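Local coordinates for fucolectin-related protein (Streptococcus pneumoniae, PDB 2WMF) that probably cleaves host blood-group carbohydrate antigens as the catalytic module of a family 98 glycoside hydrolase, at residues A[276-281]-A[362-367]; A[431-436]-A[466-471]; A[478-483]-A[574-579]. All coordinates share one frame; numbering follows the deposited sequence.

Contact 1 (A[276-281]-A[362-367])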
ATOM      1  N   ALA A 276      -7.213   1.041  -1.569  1.00  6.97           N
ATOM      2  CA  ALA A 276      -6.628   1.694  -2.761  1.00  6.85           C
ATOM      3  C   ALA A 276      -5.972   3.045  -2.469  1.00  6.54           C
ATOM      4  O   ALA A 276      -4.906   3.376  -3.050  1.00  7.47           O
ATOM      5  CB  ALA A 276      -7.648   1.799  -3.882  1.00  6.94           C
ATOM      6  N   MET A 277      -6.577   3.830  -1.579  1.00  6.20           N
ATOM      7  CA  MET A 277      -5.954   5.099  -1.185  1.00  7.80           C
ATOM      8  C   MET A 277      -4.592   4.892  -0.471  1.00  6.62           C
ATOM      9  O   MET A 277      -3.615   5.633  -0.714  1.00  6.62           O
ATOM     10  CB  MET A 277      -6.920   5.902  -0.334  1.00  6.75           C
ATOM     11  CG  MET A 277      -8.154   6.347  -1.150  1.00  7.75           C
ATOM     12  SD  MET A 277      -9.697   6.664  -0.207  1.00 13.24           S
ATOM     13  CE  MET A 277      -9.047   7.637   1.050  1.00  7.90           C
ATOM     14  N   GLU A 278      -4.502   3.878   0.398  1.00  7.67           N
ATOM     15  CA  GLU A 278      -3.216   3.472   0.973  1.00  7.50           C
ATOM     16  C   GLU A 278      -2.190   3.081  -0.142  1.00  7.37           C
ATOM     17  O   GLU A 278      -1.029   3.463  -0.063  1.00  6.92           O
ATOM     18  CB  GLU A 278      -3.376   2.351   2.019  1.00  8.27           C
ATOM     19  CG  GLU A 278      -4.337   2.630   3.162  1.00  7.24           C
ATOM     20  CD  GLU A 278      -4.088   1.733   4.345  1.00  6.63           C
ATOM     21  OE1 GLU A 278      -2.916   1.447   4.649  1.00  6.76           O
ATOM     22  OE2 GLU A 278      -5.068   1.256   4.970  1.00  7.04           O
ATOM     23  N   MET A 279      -2.650   2.348  -1.162  1.00  8.40           N
ATOM     24  CA  MET A 279      -1.771   2.021  -2.282  1.00  7.40           C
ATOM     25  C   MET A 279      -1.341   3.305  -3.016  1.00  7.74           C
ATOM     26  O   MET A 279      -0.186   3.432  -3.426  1.00  7.73           O
ATOM     27  CB  MET A 279      -2.447   1.083  -3.296  1.00  6.30           C
ATOM     28  CG  MET A 279      -2.901  -0.277  -2.682  1.00  8.70           C
ATOM     29  SD  MET A 279      -3.971  -1.201  -3.834  1.00  8.99           S
ATOM     30  CE  MET A 279      -2.827  -1.659  -5.142  1.00  9.09           C
ATOM     31  N   MET A 280      -2.270   4.262  -3.185  1.00  6.42           N
ATOM     32  CA  MET A 280      -1.908   5.537  -3.805  1.00  7.19           C
ATOM     33  C   MET A 280      -0.768   6.286  -3.084  1.00  6.27           C
ATOM     34  O   MET A 280       0.062   6.867  -3.722  1.00  7.15           O
ATOM     35  CB  MET A 280      -3.122   6.451  -3.885  1.00  6.48           C
ATOM     36  CG  MET A 280      -2.884   7.713  -4.696  1.00  5.93           C
ATOM     37  SD  MET A 280      -4.286   8.861  -4.708  1.00  8.82           S
ATOM     38  CE  MET A 280      -5.389   7.993  -5.815  1.00 10.69           C
ATOM     39  N   ASN A 281      -0.727   6.258  -1.745  1.00  6.07           N
ATOM     40  CA  ASN A 281       0.352   6.866  -0.985  1.00  6.61           C
ATOM     41  C   ASN A 281       1.705   6.274  -1.355  1.00  6.54           C
ATOM     42  O   ASN A 281       2.722   6.983  -1.329  1.00  7.71           O
ATOM     43  CB  ASN A 281       0.114   6.637   0.519  1.00  7.11           C
ATOM     44  CG  ASN A 281      -0.978   7.529   1.105  1.00  8.00           C
ATOM     45  OD1 ASN A 281      -1.600   8.354   0.416  1.00  7.02           O
ATOM     46  ND2 ASN A 281      -1.248   7.315   2.397  1.00  7.48           N
ATOM     47  N   THR A 362      -1.465   7.754  13.428  1.00  8.20           N
ATOM     48  CA  THR A 362      -2.019   6.449  13.744  1.00  8.18           C
ATOM     49  C   THR A 362      -2.722   5.833  12.533  1.00  8.02           C
ATOM     50  O   THR A 362      -2.957   4.632  12.511  1.00  8.50           O
ATOM     51  CB  THR A 362      -2.977   6.413  14.969  1.00  7.77           C
ATOM     52  OG1 THR A 362      -4.251   6.940  14.610  1.00  8.22           O
ATOM     53  CG2 THR A 362      -2.359   7.125  16.166  1.00  9.67           C
ATOM     54  N   MET A 363      -3.040   6.673  11.543  1.00  8.14           N
ATOM     55  CA  MET A 363      -3.760   6.245  10.359  1.00  7.84           C
ATOM     56  C   MET A 363      -3.076   6.755   9.083  1.00  7.61           C
ATOM     57  O   MET A 363      -2.268   7.670   9.124  1.00  7.67           O
ATOM     58  CB  MET A 363      -5.196   6.780  10.427  1.00  8.79           C
ATOM     59  CG  MET A 363      -5.977   6.125  11.577  1.00  9.51           C
ATOM     60  SD  MET A 363      -6.391   4.420  11.189  1.00 10.49           S
ATOM     61  CE  MET A 363      -7.800   4.678  10.049  1.00  9.94           C
ATOM     62  N   PRO A 364      -3.346   6.074   7.977  1.00  8.28           N
ATOM     63  CA  PRO A 364      -2.475   6.266   6.811  1.00  7.44           C
ATOM     64  C   PRO A 364      -2.798   7.445   5.922  1.00  8.19           C
ATOM     65  O   PRO A 364      -1.932   7.855   5.122  1.00  7.48           O
ATOM     66  CB  PRO A 364      -2.688   4.948   6.022  1.00  7.85           C
ATOM     67  CG  PRO A 364      -4.075   4.526   6.383  1.00  7.40           C
ATOM     68  CD  PRO A 364      -4.227   4.910   7.810  1.00  9.50           C
ATOM     69  N   LEU A 365      -4.025   7.980   5.973  1.00  7.18           N
ATOM     70  CA  LEU A 365      -4.398   8.970   4.955  1.00  8.28           C
ATOM     71  C   LEU A 365      -3.681  10.300   5.218  1.00  8.14           C
ATOM     72  O   LEU A 365      -3.526  10.717   6.349  1.00 10.32           O
ATOM     73  CB  LEU A 365      -5.919   9.166   4.857  1.00  7.12           C
ATOM     74  CG  LEU A 365      -6.767   7.911   4.667  1.00  7.12           C
ATOM     75  CD1 LEU A 365      -8.291   8.245   4.625  1.00  8.46           C
ATOM     76  CD2 LEU A 365      -6.292   7.125   3.413  1.00  8.25           C
ATOM     77  N   TYR A 366      -3.235  10.935   4.128  1.00  7.84           N
ATOM     78  CA  TYR A 366      -2.613  12.262   4.228  1.00  7.81           C
ATOM     79  C   TYR A 366      -3.673  13.371   4.016  1.00  8.06           C
ATOM     80  O   TYR A 366      -4.569  13.222   3.203  1.00  8.10           O
ATOM     81  CB  TYR A 366      -1.521  12.412   3.178  1.00  7.89           C
ATOM     82  CG  TYR A 366      -0.329  11.532   3.490  1.00  7.33           C
ATOM     83  CD1 TYR A 366       0.244  11.552   4.767  1.00  8.59           C
ATOM     84  CD2 TYR A 366       0.190  10.627   2.548  1.00  9.62           C
ATOM     85  CE1 TYR A 366       1.345  10.755   5.070  1.00  7.84           C
ATOM     86  CE2 TYR A 366       1.301   9.829   2.852  1.00 10.98           C
ATOM     87  CZ  TYR A 366       1.883   9.894   4.110  1.00  8.54           C
ATOM     88  OH  TYR A 366       2.995   9.120   4.426  1.00  9.47           O
ATOM     89  N   ASN A 367      -3.529  14.502   4.695  1.00  7.32           N
ATOM     90  CA  ASN A 367      -4.498  15.586   4.486  1.00  7.64           C
ATOM     91  C   ASN A 367      -4.172  16.438   3.258  1.00  7.73           C
ATOM     92  O   ASN A 367      -5.038  16.996   2.620  1.00  7.89           O
ATOM     93  CB  ASN A 367      -4.507  16.483   5.686  1.00  8.92           C
ATOM     94  CG  ASN A 367      -4.861  15.742   6.950  1.00 10.42           C
ATOM     95  OD1 ASN A 367      -6.065  15.634   7.319  1.00 15.97           O
ATOM     96  ND2 ASN A 367      -3.861  15.219   7.613  1.00  7.80           N
TER
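Glu278 and Pro364 mark the closest backbone approach, 6.5 Å between their CA atoms, where the helical segment 276-281 meets the irregular segment 362-367. The carboxylate end of Glu278 lies across the proline ring, with Glu278 CD 3.5 Å from Pro364 CG. Its oxygens find their partners outside the two segments: OE1 accepts a hydrogen bond from Asn213 and OE2 forms a salt bridge with Lys246. The Asn281 amide crosses the CD2-CE2 side of the Tyr366 ring at a slant, the two planes 33° apart, and Asn281 OD1 lies 3.6 Å from Tyr366 CD2. Its ND2 reaches Pro364 O at 2.9 Å, but the N-H...O angle of 116° makes this a weak hydrogen bond. The same carbonyl oxygen sits above the centre of the Tyr366 ring. One turn back on the helix, Met277 bends at chi3 (48°), which brings CE against both methyls of Leu365, 3.7 Å from CD2. Beyond the segments, Tyr434 OH bonds to both Asn281 OD1 and Tyr366 N, and Tyr366 OH bonds to Asp223. The polar ends are thus buried but anchored mainly by third parties, while direct contact between helix and loop is mostly van der Waals, with polar groups laid against carbon, plus one weak bond.

Contact 2 (A[431-436]-A[466-471])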
ATOM      1  N   TRP A 431      -3.174  15.028 -11.361  1.00  7.47           N
ATOM      2  CA  TRP A 431      -3.586  15.235  -9.997  1.00  7.24           C
ATOM      3  C   TRP A 431      -4.039  13.901  -9.421  1.00  6.15           C
ATOM      4  O   TRP A 431      -4.840  13.191 -10.038  1.00  7.68           O
ATOM      5  CB  TRP A 431      -4.789  16.202  -9.921  1.00  7.60           C
ATOM      6  CG  TRP A 431      -4.470  17.663 -10.090  1.00  7.86           C
ATOM      7  CD1 TRP A 431      -4.852  18.497 -11.152  1.00  9.24           C
ATOM      8  CD2 TRP A 431      -3.830  18.489  -9.139  1.00  7.86           C
ATOM      9  NE1 TRP A 431      -4.438  19.793 -10.906  1.00  9.10           N
ATOM     10  CE2 TRP A 431      -3.840  19.838  -9.662  1.00  9.75           C
ATOM     11  CE3 TRP A 431      -3.281  18.256  -7.881  1.00  9.23           C
ATOM     12  CZ2 TRP A 431      -3.323  20.903  -8.960  1.00  8.73           C
ATOM     13  CZ3 TRP A 431      -2.777  19.346  -7.179  1.00  9.09           C
ATOM     14  CH2 TRP A 431      -2.776  20.642  -7.735  1.00 10.99           C
ATOM     15  N   TYR A 432      -3.557  13.599  -8.213  1.00  6.59           N
ATOM     16  CA  TYR A 432      -3.961  12.432  -7.417  1.00  7.43           C
ATOM     17  C   TYR A 432      -4.721  12.985  -6.180  1.00  7.45           C
ATOM     18  O   TYR A 432      -4.191  13.818  -5.438  1.00  8.31           O
ATOM     19  CB  TYR A 432      -2.748  11.584  -6.990  1.00  7.79           C
ATOM     20  CG  TYR A 432      -2.270  10.738  -8.136  1.00  7.47           C
ATOM     21  CD1 TYR A 432      -2.728   9.435  -8.267  1.00  8.01           C
ATOM     22  CD2 TYR A 432      -1.495  11.272  -9.169  1.00  9.00           C
ATOM     23  CE1 TYR A 432      -2.424   8.660  -9.373  1.00  8.27           C
ATOM     24  CE2 TYR A 432      -1.161  10.493 -10.314  1.00  7.10           C
ATOM     25  CZ  TYR A 432      -1.620   9.197 -10.424  1.00  8.74           C
ATOM     26  OH  TYR A 432      -1.317   8.440 -11.546  1.00  9.32           O
ATOM     27  N   ILE A 433      -5.950  12.515  -5.980  1.00  7.87           N
ATOM     28  CA  ILE A 433      -6.911  13.164  -5.102  1.00  7.80           C
ATOM     29  C   ILE A 433      -7.650  12.128  -4.240  1.00  7.05           C
ATOM     30  O   ILE A 433      -8.012  11.054  -4.726  1.00  7.63           O
ATOM     31  CB  ILE A 433      -7.984  13.896  -5.947  1.00  8.16           C
ATOM     32  CG1 ILE A 433      -7.334  14.896  -6.907  1.00  9.15           C
ATOM     33  CG2 ILE A 433      -9.038  14.540  -5.084  1.00  8.76           C
ATOM     34  CD1 ILE A 433      -7.932  14.834  -8.280  1.00  9.02           C
ATOM     35  N   TYR A 434      -7.927  12.480  -2.990  1.00  7.18           N
ATOM     36  CA  TYR A 434      -8.893  11.740  -2.178  1.00  7.50           C
ATOM     37  C   TYR A 434      -9.475  12.563  -1.037  1.00  7.23           C
ATOM     38  O   TYR A 434      -8.946  13.588  -0.633  1.00  7.09           O
ATOM     39  CB  TYR A 434      -8.363  10.395  -1.694  1.00  7.71           C
ATOM     40  CG  TYR A 434      -7.087  10.300  -0.871  1.00  8.80           C
ATOM     41  CD1 TYR A 434      -6.982  10.896   0.395  1.00  8.00           C
ATOM     42  CD2 TYR A 434      -5.967   9.559  -1.333  1.00  8.23           C
ATOM     43  CE1 TYR A 434      -5.813  10.800   1.144  1.00  7.09           C
ATOM     44  CE2 TYR A 434      -4.819   9.418  -0.566  1.00  8.29           C
ATOM     45  CZ  TYR A 434      -4.731  10.022   0.682  1.00  8.55           C
ATOM     46  OH  TYR A 434      -3.611   9.859   1.466  1.00  8.48           O
ATOM     47  N   ASN A 435     -10.587  12.033  -0.502  1.00  8.30           N
ATOM     48  CA  ASN A 435     -11.172  12.535   0.725  1.00  8.12           C
ATOM     49  C   ASN A 435     -10.383  11.867   1.874  1.00  7.90           C
ATOM     50  O   ASN A 435     -10.275  10.639   1.901  1.00  9.01           O
ATOM     51  CB  ASN A 435     -12.656  12.156   0.779  1.00  7.75           C
ATOM     52  CG  ASN A 435     -13.351  12.615   2.068  1.00  8.50           C
ATOM     53  OD1 ASN A 435     -12.797  12.470   3.167  1.00  7.81           O
ATOM     54  ND2 ASN A 435     -14.541  13.236   1.918  1.00  7.36           N
ATOM     55  N   SER A 436      -9.806  12.683   2.763  1.00  7.47           N
ATOM     56  CA  SER A 436      -8.895  12.216   3.804  1.00  6.89           C
ATOM     57  C   SER A 436      -9.536  11.751   5.114  1.00  8.14           C
ATOM     58  O   SER A 436      -8.804  11.446   6.078  1.00  7.81           O
ATOM     59  CB  SER A 436      -7.852  13.287   4.145  1.00  7.60           C
ATOM     60  OG  SER A 436      -8.427  14.424   4.723  1.00  7.62           O
ATOM     61  N   THR A 466     -13.561   8.105  -1.353  1.00  8.32           N
ATOM     62  CA  THR A 466     -13.538   8.417  -2.785  1.00  7.65           C
ATOM     63  C   THR A 466     -12.139   8.896  -3.150  1.00  7.27           C
ATOM     64  O   THR A 466     -11.609   9.789  -2.491  1.00  8.09           O
ATOM     65  CB  THR A 466     -14.568   9.536  -3.186  1.00  7.53           C
ATOM     66  OG1 THR A 466     -15.860   9.152  -2.725  1.00  8.43           O
ATOM     67  CG2 THR A 466     -14.628   9.690  -4.720  1.00  7.61           C
ATOM     68  N   TYR A 467     -11.573   8.308  -4.214  1.00  7.24           N
ATOM     69  CA  TYR A 467     -10.357   8.807  -4.807  1.00  6.81           C
ATOM     70  C   TYR A 467     -10.598   9.134  -6.294  1.00  6.57           C
ATOM     71  O   TYR A 467     -11.567   8.664  -6.931  1.00  8.38           O
ATOM     72  CB  TYR A 467      -9.158   7.902  -4.571  1.00  6.82           C
ATOM     73  CG  TYR A 467      -9.090   6.611  -5.401  1.00  7.18           C
ATOM     74  CD1 TYR A 467      -8.638   6.623  -6.721  1.00  7.92           C
ATOM     75  CD2 TYR A 467      -9.505   5.386  -4.884  1.00  7.69           C
ATOM     76  CE1 TYR A 467      -8.545   5.436  -7.478  1.00  8.45           C
ATOM     77  CE2 TYR A 467      -9.404   4.194  -5.627  1.00  6.82           C
ATOM     78  CZ  TYR A 467      -8.928   4.216  -6.934  1.00  7.90           C
ATOM     79  OH  TYR A 467      -8.811   3.029  -7.664  1.00  8.46           O
ATOM     80  N   ALA A 468      -9.691   9.976  -6.804  1.00  6.82           N
ATOM     81  CA  ALA A 468      -9.728  10.402  -8.205  1.00  7.29           C
ATOM     82  C   ALA A 468      -8.323  10.585  -8.717  1.00  7.61           C
ATOM     83  O   ALA A 468      -7.400  10.952  -7.945  1.00  8.69           O
ATOM     84  CB  ALA A 468     -10.547  11.703  -8.366  1.00  7.94           C
ATOM     85  N   VAL A 469      -8.162  10.346 -10.029  1.00  7.56           N
ATOM     86  CA  VAL A 469      -6.930  10.665 -10.716  1.00  7.63           C
ATOM     87  C   VAL A 469      -7.317  11.427 -11.964  1.00  7.94           C
ATOM     88  O   VAL A 469      -8.158  10.961 -12.752  1.00  9.51           O
ATOM     89  CB  VAL A 469      -6.094   9.419 -11.111  1.00  7.57           C
ATOM     90  CG1 VAL A 469      -4.700   9.860 -11.686  1.00  9.21           C
ATOM     91  CG2 VAL A 469      -5.902   8.458  -9.932  1.00  8.25           C
ATOM     92  N   VAL A 470      -6.694  12.573 -12.149  1.00  8.07           N
ATOM     93  CA  VAL A 470      -6.963  13.379 -13.348  1.00  8.29           C
ATOM     94  C   VAL A 470      -5.650  13.567 -14.109  1.00  8.59           C
ATOM     95  O   VAL A 470      -4.703  14.184 -13.590  1.00  8.36           O
ATOM     96  CB  VAL A 470      -7.576  14.789 -12.994  1.00  8.66           C
ATOM     97  CG1 VAL A 470      -7.761  15.661 -14.275  1.00  9.33           C
ATOM     98  CG2 VAL A 470      -8.872  14.672 -12.164  1.00  9.34           C
ATOM     99  N   LYS A 471      -5.589  13.019 -15.317  1.00  9.34           N
ATOM    100  CA  LYS A 471      -4.418  13.171 -16.174  1.00  9.48           C
ATOM    101  C   LYS A 471      -4.681  14.192 -17.289  1.00  7.60           C
ATOM    102  O   LYS A 471      -5.694  14.098 -18.013  1.00  9.74           O
ATOM    103  CB  LYS A 471      -4.042  11.825 -16.802  1.00 10.90           C
ATOM    104  CG  LYS A 471      -2.788  11.899 -17.670  1.00 12.59           C
ATOM    105  CD  LYS A 471      -2.330  10.537 -18.227  1.00 16.28           C
ATOM    106  CE  LYS A 471      -1.115  10.040 -17.473  1.00 21.20           C
ATOM    107  NZ  LYS A 471      -0.644   8.670 -18.000  1.00 23.48           N
TER
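Val469 presses CG1 onto one face of the Tyr432 ring, 3.7 Å from the ring centroid and 24° off its normal, a CH-pi contact shifted toward the phenol end: Tyr432 CZ is the nearest ring atom, at 3.4 Å. The valine places CG1 there by setting it anti to its own backbone N (chi1 -173°), while CG2 approaches the CD1-CE1 side of the ring. Along the same face of the sheet, Tyr434 and Tyr467 meet through their CB atoms, 3.9 Å apart, and their rings diverge. The other face carries Trp431, Ile433, Ala468 and Val470; Ile433 CD1 touches the methyl of its cross-strand partner Ala468 and, diagonally, Val470 CG2 at 4.0 Å.

These meetings follow from the backbone pairing. Trp431 with Val470 and Ile433 with Ala468 are hydrogen-bonded pairs, each joined by two N-H...O bonds; Trp431 N to Val470 O measures 2.8 Å. Tyr432-Val469 and Tyr434-Tyr467 are the non-hydrogen-bonded pairs between and beyond them. A longer bond of 3.2 Å from Asn435 N to Thr466 O carries the ladder past the end of the strand.

Farther out, Tyr432 OH is hydrogen-bonded to His319 and the Tyr434 ring stacks with Tyr423, while Tyr434 and Tyr467 both pack against helix 272-283. On the opposite face, Ile433 and Ala468 touch Leu460, and Trp431 NE1 bonds to Pro449 O. The strand axes, 4.6 Å apart and at 167°, describe a regular antiparallel pair within a six-stranded sheet. One face lies against the helices around the parallel eight-stranded barrel and the other against a second antiparallel sheet, the layering of a beta-sandwich attached to a (beta/alpha)8-type barrel.

Contact 3 (A[478-483]-A[574-579])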
ATOM      1  N   HIS A 478      -8.125  12.757 -18.906  1.00 11.80           N
ATOM      2  CA  HIS A 478      -8.643  11.455 -18.526  1.00 12.32           C
ATOM      3  C   HIS A 478      -8.890  11.457 -17.058  1.00 12.52           C
ATOM      4  O   HIS A 478      -7.996  11.825 -16.296  1.00 13.21           O
ATOM      5  CB  HIS A 478      -7.746  10.280 -18.888  1.00 14.44           C
ATOM      6  CG  HIS A 478      -8.365   8.979 -18.485  1.00 17.39           C
ATOM      7  ND1 HIS A 478      -9.241   8.276 -19.288  1.00 24.12           N
ATOM      8  CD2 HIS A 478      -8.396   8.363 -17.275  1.00 19.72           C
ATOM      9  CE1 HIS A 478      -9.705   7.225 -18.621  1.00 24.89           C
ATOM     10  NE2 HIS A 478      -9.196   7.245 -17.399  1.00 25.72           N
ATOM     11  N   ILE A 479     -10.101  11.060 -16.659  1.00 12.43           N
ATOM     12  CA  ILE A 479     -10.496  11.149 -15.252  1.00 12.36           C
ATOM     13  C   ILE A 479     -10.916   9.755 -14.771  1.00 11.16           C
ATOM     14  O   ILE A 479     -11.753   9.092 -15.409  1.00 12.55           O
ATOM     15  CB  ILE A 479     -11.648  12.188 -15.047  1.00 13.31           C
ATOM     16  CG1 ILE A 479     -11.146  13.627 -15.435  1.00 13.63           C
ATOM     17  CG2 ILE A 479     -12.140  12.179 -13.591  1.00 13.85           C
ATOM     18  CD1 ILE A 479     -12.096  14.434 -16.168  1.00 16.60           C
ATOM     19  N   LEU A 480     -10.325   9.332 -13.665  1.00  9.48           N
ATOM     20  CA  LEU A 480     -10.679   8.111 -12.965  1.00  9.39           C
ATOM     21  C   LEU A 480     -11.278   8.489 -11.587  1.00  9.10           C
ATOM     22  O   LEU A 480     -10.691   9.296 -10.851  1.00  8.41           O
ATOM     23  CB  LEU A 480      -9.425   7.224 -12.757  1.00  9.40           C
ATOM     24  CG  LEU A 480      -9.536   5.982 -11.894  1.00  9.36           C
ATOM     25  CD1 LEU A 480     -10.525   5.002 -12.548  1.00 12.24           C
ATOM     26  CD2 LEU A 480      -8.186   5.318 -11.704  1.00 10.79           C
ATOM     27  N   LEU A 481     -12.481   7.961 -11.316  1.00  8.28           N
ATOM     28  CA  LEU A 481     -13.143   8.084 -10.008  1.00  9.46           C
ATOM     29  C   LEU A 481     -13.338   6.692  -9.457  1.00  9.34           C
ATOM     30  O   LEU A 481     -13.734   5.751 -10.189  1.00  9.33           O
ATOM     31  CB  LEU A 481     -14.510   8.766 -10.134  1.00  9.70           C
ATOM     32  CG  LEU A 481     -14.640  10.105 -10.868  1.00 10.71           C
ATOM     33  CD1 LEU A 481     -16.166  10.551 -10.976  1.00  9.62           C
ATOM     34  CD2 LEU A 481     -13.714  11.178 -10.258  1.00 11.02           C
ATOM     35  N   ASN A 482     -13.107   6.531  -8.154  1.00  8.69           N
ATOM     36  CA  ASN A 482     -13.533   5.274  -7.571  1.00  8.32           C
ATOM     37  C   ASN A 482     -13.910   5.500  -6.111  1.00  8.56           C
ATOM     38  O   ASN A 482     -13.114   6.050  -5.328  1.00  8.44           O
ATOM     39  CB  ASN A 482     -12.438   4.195  -7.719  1.00  8.96           C
ATOM     40  CG  ASN A 482     -12.972   2.775  -7.540  1.00  8.64           C
ATOM     41  OD1 ASN A 482     -13.764   2.528  -6.619  1.00 10.23           O
ATOM     42  ND2 ASN A 482     -12.498   1.808  -8.364  1.00  8.85           N
ATOM     43  N   ASN A 483     -15.134   5.107  -5.752  1.00  8.19           N
ATOM     44  CA  ASN A 483     -15.575   5.219  -4.379  1.00  7.99           C
ATOM     45  C   ASN A 483     -16.095   3.905  -3.790  1.00  7.68           C
ATOM     46  O   ASN A 483     -16.883   3.917  -2.837  1.00  7.34           O
ATOM     47  CB  ASN A 483     -16.640   6.340  -4.275  1.00  8.25           C
ATOM     48  CG  ASN A 483     -17.958   5.954  -4.926  1.00  8.93           C
ATOM     49  OD1 ASN A 483     -18.088   4.882  -5.543  1.00  9.24           O
ATOM     50  ND2 ASN A 483     -18.939   6.821  -4.788  1.00  9.60           N
ATOM     51  N   ASN A 574     -21.218   3.617  -6.934  1.00 10.03           N
ATOM     52  CA  ASN A 574     -20.541   2.834  -5.899  1.00  8.83           C
ATOM     53  C   ASN A 574     -19.601   1.916  -6.634  1.00  9.00           C
ATOM     54  O   ASN A 574     -19.972   0.842  -7.074  1.00  8.65           O
ATOM     55  CB  ASN A 574     -21.516   2.077  -5.006  1.00  9.08           C
ATOM     56  CG  ASN A 574     -20.833   1.508  -3.759  1.00 10.32           C
ATOM     57  OD1 ASN A 574     -19.623   1.459  -3.707  1.00  9.62           O
ATOM     58  ND2 ASN A 574     -21.616   1.122  -2.737  1.00 11.15           N
ATOM     59  N   GLY A 575     -18.392   2.420  -6.870  1.00  9.13           N
ATOM     60  CA  GLY A 575     -17.448   1.730  -7.741  1.00  9.23           C
ATOM     61  C   GLY A 575     -16.679   2.705  -8.615  1.00  8.67           C
ATOM     62  O   GLY A 575     -16.588   3.920  -8.327  1.00  9.56           O
ATOM     63  N   MET A 576     -16.111   2.132  -9.681  1.00  9.13           N
ATOM     64  CA  MET A 576     -15.259   2.837 -10.634  1.00 10.39           C
ATOM     65  C   MET A 576     -16.100   3.545 -11.722  1.00  9.93           C
ATOM     66  O   MET A 576     -17.063   2.963 -12.253  1.00  9.01           O
ATOM     67  CB  MET A 576     -14.313   1.827 -11.304  1.00 10.24           C
ATOM     68  CG  MET A 576     -13.215   2.507 -12.132  1.00 10.28           C
ATOM     69  SD  MET A 576     -12.124   1.282 -12.915  1.00 18.82           S
ATOM     70  CE  MET A 576     -10.390   1.787 -12.887  1.00 19.54           C
ATOM     71  N   VAL A 577     -15.670   4.765 -12.083  1.00  9.36           N
ATOM     72  CA  VAL A 577     -16.186   5.487 -13.256  1.00 10.16           C
ATOM     73  C   VAL A 577     -14.959   6.107 -13.928  1.00 10.63           C
ATOM     74  O   VAL A 577     -14.087   6.667 -13.253  1.00 10.84           O
ATOM     75  CB  VAL A 577     -17.265   6.575 -12.880  1.00  9.87           C
ATOM     76  CG1 VAL A 577     -17.754   7.368 -14.105  1.00 11.10           C
ATOM     77  CG2 VAL A 577     -18.417   5.917 -12.170  1.00 10.09           C
ATOM     78  N   GLU A 578     -14.873   5.985 -15.255  1.00 10.72           N
ATOM     79  CA  GLU A 578     -13.766   6.557 -16.035  1.00 12.69           C
ATOM     80  C   GLU A 578     -14.343   7.429 -17.150  1.00 12.06           C
ATOM     81  O   GLU A 578     -15.359   7.080 -17.729  1.00 12.26           O
ATOM     82  CB  GLU A 578     -12.950   5.446 -16.706  1.00 13.45           C
ATOM     83  CG  GLU A 578     -12.255   4.507 -15.774  1.00 17.96           C
ATOM     84  CD  GLU A 578     -11.304   3.547 -16.459  1.00 19.38           C
ATOM     85  OE1 GLU A 578     -11.779   2.440 -16.868  1.00 22.59           O
ATOM     86  OE2 GLU A 578     -10.088   3.904 -16.565  1.00 23.82           O
ATOM     87  N   MET A 579     -13.681   8.544 -17.444  1.00 11.76           N
ATOM     88  CA  MET A 579     -14.131   9.476 -18.500  1.00 13.26           C
ATOM     89  C   MET A 579     -12.963  10.005 -19.277  1.00 12.72           C
ATOM     90  O   MET A 579     -11.902  10.165 -18.720  1.00 12.40           O
ATOM     91  CB  MET A 579     -14.713  10.739 -17.883  1.00 15.14           C
ATOM     92  CG  MET A 579     -15.866  10.563 -17.064  1.00 19.09           C
ATOM     93  SD  MET A 579     -16.189  12.157 -16.273  1.00 19.22           S
ATOM     94  CE  MET A 579     -16.714  11.348 -14.771  1.00 22.51           C
TER
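The His478 imidazole has Met579 O over one face, 3.3 Å above the ring plane and displaced toward the ND1 side, and Glu578 at its edge, where OE2 comes within 3.6 Å of NE2. The Glu578 carboxylate plane stands almost perpendicular to the ring, at 83°, and neither approach is a hydrogen bond; Met579 O instead accepts from Ile479 N. The amide of Asn482 rests against Met576, with ND2 3.5 Å from Met576 CB, while its OD1 turns to the backbone N of Tyr484. The Asn483 amide points its oxygen at segment 574-579: Gly575 N donates to OD1 at 2.8 Å, nearly in line with the side-chain C=O (178°). This approach depends on chi1 of 71°, which sets CG between the backbone N and carbonyl carbon.

Between these groups run two hydrogen-bonded pairs, Ile479-Met579 and Leu481-Val577, each held by two N-H...O bonds, and the antiparallel axes lie 4.7 Å apart. A further bond, Asn483 N to Gly575 O, is longer at 3.2 Å and has its donor well above the carbonyl plane. Leu480 and Met576 converge on the face they share with Asn482 and Glu578, with Leu480 CD1 3.7 Å from Met576 CG. Toward the second sheet, Met579 CE meets Leu481 CD1 at 3.9 Å, and Leu481 and Met579 both pack on Val571.

Gly575 has a backbone conformation in which a CB would be jammed against the preceding carbonyl oxygen. Its N-H and C=O both engage Asn483, so this end of the ladder is closed by a side-chain bond and a backbone bond together. The chemistry therefore changes along the pair, from regular backbone bonds to an amide grip where the strand gives way to loop.

Overall arrangement
From the N terminus, the chain first completes the barrel's seventh strand and enters helix 272-283; contact 1 then closes an 80-residue loop by bringing 362-367 back onto that helix. Contact 2 closes a shorter loop of 29 residues within the C-terminal region, and contact 3 one of 90 residues ending near the C terminus. The three loops follow in series, without nesting or crossing. Contacts 2 and 3 belong to one sheet: strands 467-472 and 477-482 are neighbours, joined through Val469 N to Leu480 O. Contacts 1 and 2 meet at Tyr434 OH, so the barrel's helix, the 362-367 loop and the sandwich are joined. The nearest atoms of contacts 1 and 3 are about 6 Å apart, without touching.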